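Local coordinates for protein 2-dehydro-3-deoxyphosphogluconate aldolase (Vibrio fischeri, PDB 3NZR) that belongs to the KDGP aldolase family, whose members are expected to share a TIM-barrel fold, at residues 21-27 / 58-63. Numbering follows the deposited sequence.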
loop_
_atom_site.group_PDB
_atom_site.type_symbol
_atom_site.label_atom_id
_atom_site.label_comp_id
_atom_site.label_asym_id
_atom_site.label_seq_id
_atom_site.Cartn_x
_atom_site.Cartn_y
_atom_site.Cartn_z
ATOM N N GLY A 21 -24.792 -11.011 -14.583
ATOM C CA GLY A 21 -25.821 -11.590 -13.759
ATOM C C GLY A 21 -25.774 -13.107 -13.665
ATOM O O GLY A 21 -26.411 -13.713 -12.820
ATOM N N SER A 22 -25.039 -13.743 -14.554
ATOM C CA SER A 22 -24.937 -15.218 -14.554
ATOM C C SER A 22 -23.855 -15.560 -15.560
ATOM O O SER A 22 -23.455 -14.694 -16.389
ATOM C CB SER A 22 -26.248 -15.855 -15.031
ATOM O OG SER A 22 -26.409 -15.603 -16.426
ATOM N N VAL A 23 -23.376 -16.786 -15.472
ATOM C CA VAL A 23 -22.403 -17.276 -16.428
ATOM C C VAL A 23 -22.907 -17.124 -17.857
ATOM O O VAL A 23 -22.124 -16.813 -18.748
ATOM C CB VAL A 23 -22.032 -18.769 -16.143
ATOM C CG1 VAL A 23 -21.279 -19.413 -17.326
ATOM C CG2 VAL A 23 -21.174 -18.802 -14.944
ATOM N N ASP A 24 -24.192 -17.337 -18.075
ATOM C CA ASP A 24 -24.762 -17.282 -19.437
ATOM C C ASP A 24 -24.819 -15.819 -19.934
ATOM O O ASP A 24 -24.545 -15.483 -21.127
ATOM C CB ASP A 24 -26.167 -17.897 -19.440
ATOM C CG ASP A 24 -26.775 -17.982 -20.849
ATOM O OD1 ASP A 24 -26.092 -18.490 -21.771
ATOM O OD2 ASP A 24 -27.929 -17.510 -21.033
ATOM N N ASN A 25 -25.138 -14.940 -18.989
ATOM C CA ASN A 25 -25.136 -13.520 -19.268
ATOM C C ASN A 25 -23.728 -13.107 -19.688
ATOM O O ASN A 25 -23.567 -12.326 -20.629
ATOM C CB ASN A 25 -25.646 -12.770 -18.045
ATOM C CG ASN A 25 -25.874 -11.284 -18.283
ATOM O OD1 ASN A 25 -25.622 -10.473 -17.378
ATOM N ND2 ASN A 25 -26.429 -10.931 -19.425
ATOM N N ALA A 26 -22.729 -13.588 -18.942
ATOM C CA ALA A 26 -21.331 -13.301 -19.264
ATOM C C ALA A 26 -20.922 -13.685 -20.703
ATOM O O ALA A 26 -20.298 -12.886 -21.397
ATOM C CB ALA A 26 -20.396 -13.959 -18.292
ATOM N N ALA A 27 -21.280 -14.890 -21.126
ATOM C CA ALA A 27 -21.118 -15.325 -22.537
ATOM C C ALA A 27 -21.725 -14.337 -23.516
ATOM O O ALA A 27 -21.071 -13.950 -24.510
ATOM C CB ALA A 27 -21.727 -16.719 -22.746
ATOM N N LYS A 58 -15.820 -20.455 -13.687
ATOM C CA LYS A 58 -16.807 -20.669 -14.774
ATOM C C LYS A 58 -17.006 -19.426 -15.600
ATOM O O LYS A 58 -17.280 -19.496 -16.792
ATOM C CB LYS A 58 -18.155 -21.108 -14.226
ATOM C CG LYS A 58 -18.101 -22.477 -13.679
ATOM C CD LYS A 58 -19.201 -22.759 -12.670
ATOM C CE LYS A 58 -19.125 -24.243 -12.235
ATOM N NZ LYS A 58 -19.662 -24.393 -10.893
ATOM N N TYR A 59 -16.924 -18.265 -14.981
ATOM C CA TYR A 59 -17.037 -17.049 -15.777
ATOM C C TYR A 59 -15.784 -16.894 -16.676
ATOM O O TYR A 59 -15.854 -16.433 -17.805
ATOM C CB TYR A 59 -17.177 -15.838 -14.863
ATOM C CG TYR A 59 -18.524 -15.709 -14.208
ATOM C CD1 TYR A 59 -19.498 -14.934 -14.779
ATOM C CD2 TYR A 59 -18.807 -16.328 -13.010
ATOM C CE1 TYR A 59 -20.735 -14.771 -14.202
ATOM C CE2 TYR A 59 -20.054 -16.166 -12.404
ATOM C CZ TYR A 59 -21.028 -15.371 -13.031
ATOM O OH TYR A 59 -22.302 -15.193 -12.503
ATOM N N SER A 60 -14.620 -17.231 -16.129
ATOM C CA SER A 60 -13.391 -17.155 -16.908
ATOM C C SER A 60 -13.474 -18.065 -18.201
ATOM O O SER A 60 -13.035 -17.685 -19.275
ATOM C CB SER A 60 -12.195 -17.522 -16.036
ATOM O OG SER A 60 -11.066 -17.592 -16.856
ATOM N N GLU A 61 -14.094 -19.228 -18.081
ATOM C CA GLU A 61 -14.222 -20.146 -19.224
ATOM C C GLU A 61 -14.972 -19.583 -20.415
ATOM O O GLU A 61 -14.616 -19.849 -21.560
ATOM C CB GLU A 61 -14.929 -21.424 -18.810
ATOM C CG GLU A 61 -14.193 -22.170 -17.747
ATOM C CD GLU A 61 -14.686 -23.596 -17.611
ATOM O OE1 GLU A 61 -15.839 -23.794 -17.135
ATOM O OE2 GLU A 61 -13.906 -24.510 -17.987
ATOM N N VAL A 62 -16.024 -18.830 -20.160
ATOM C CA VAL A 62 -16.860 -18.332 -21.232
ATOM C C VAL A 62 -16.444 -16.961 -21.712
ATOM O O VAL A 62 -17.099 -16.383 -22.563
ATOM C CB VAL A 62 -18.338 -18.341 -20.810
ATOM C CG1 VAL A 62 -18.769 -19.814 -20.471
ATOM C CG2 VAL A 62 -18.593 -17.378 -19.638
ATOM N N THR A 63 -15.369 -16.421 -21.154
ATOM C CA THR A 63 -14.949 -15.080 -21.480
ATOM C C THR A 63 -13.459 -14.966 -21.765
ATOM O O THR A 63 -12.942 -13.867 -21.756
ATOM C CB THR A 63 -15.191 -14.102 -20.275
ATOM O OG1 THR A 63 -14.331 -14.478 -19.205
ATOM C CG2 THR A 63 -16.654 -14.090 -19.807
#
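The first turn of helix 23-32 packs against residues 58-63, at the C-terminal end of helix 49-61, the backbones coming within 5.4 Å at the CA atoms of V23 and Y59 and again at those of A27 and V62. V23 CG2 sits over the centre of the Y59 ring, a CH-pi contact 3.8 Å from the centroid and 9° off the ring normal. The same methyl also meets K58 CB, beyond which the lysine chain leads away. The Y59 ring meets A26 CB near its plane, at CD1, and its hydroxyl end runs along the backbone just before the helix, with OH 3.3 Å from S22 CA. No hydrogen bond crosses between the segments.

In this TIM-barrel family the two helices follow the neighbouring parallel strands 16-19 and 37-42, and the contact joins them on the outside of the sheet; A26 and Y59 continue inward onto V39 and V41 of strand 37-42.

V62 packs against V23, A26 and A27. With chi1 at -60°, its CG1 lies opposite its own carbonyl carbon and reaches V23 CG1 at 4.0 Å, while CG2 comes to 3.7 Å from V23 O and also touches A26 CB. A27 CB lies 4.2 Å from V62 CB. T63 turns CG2 to A26 CB, its OG1 being bonded back to Y59 O at 2.8 Å, tilted 32° from the carbonyl plane.

S22 is the N-cap of helix 23-32: its OG accepts from N25 N at 2.9 Å. N25 in turn receives G21 N on a lone pair of OD1, in the carbonyl plane, and gives ND2 to T231 O, so N25 links both G21 and strand 230-231 to the first turn of the helix.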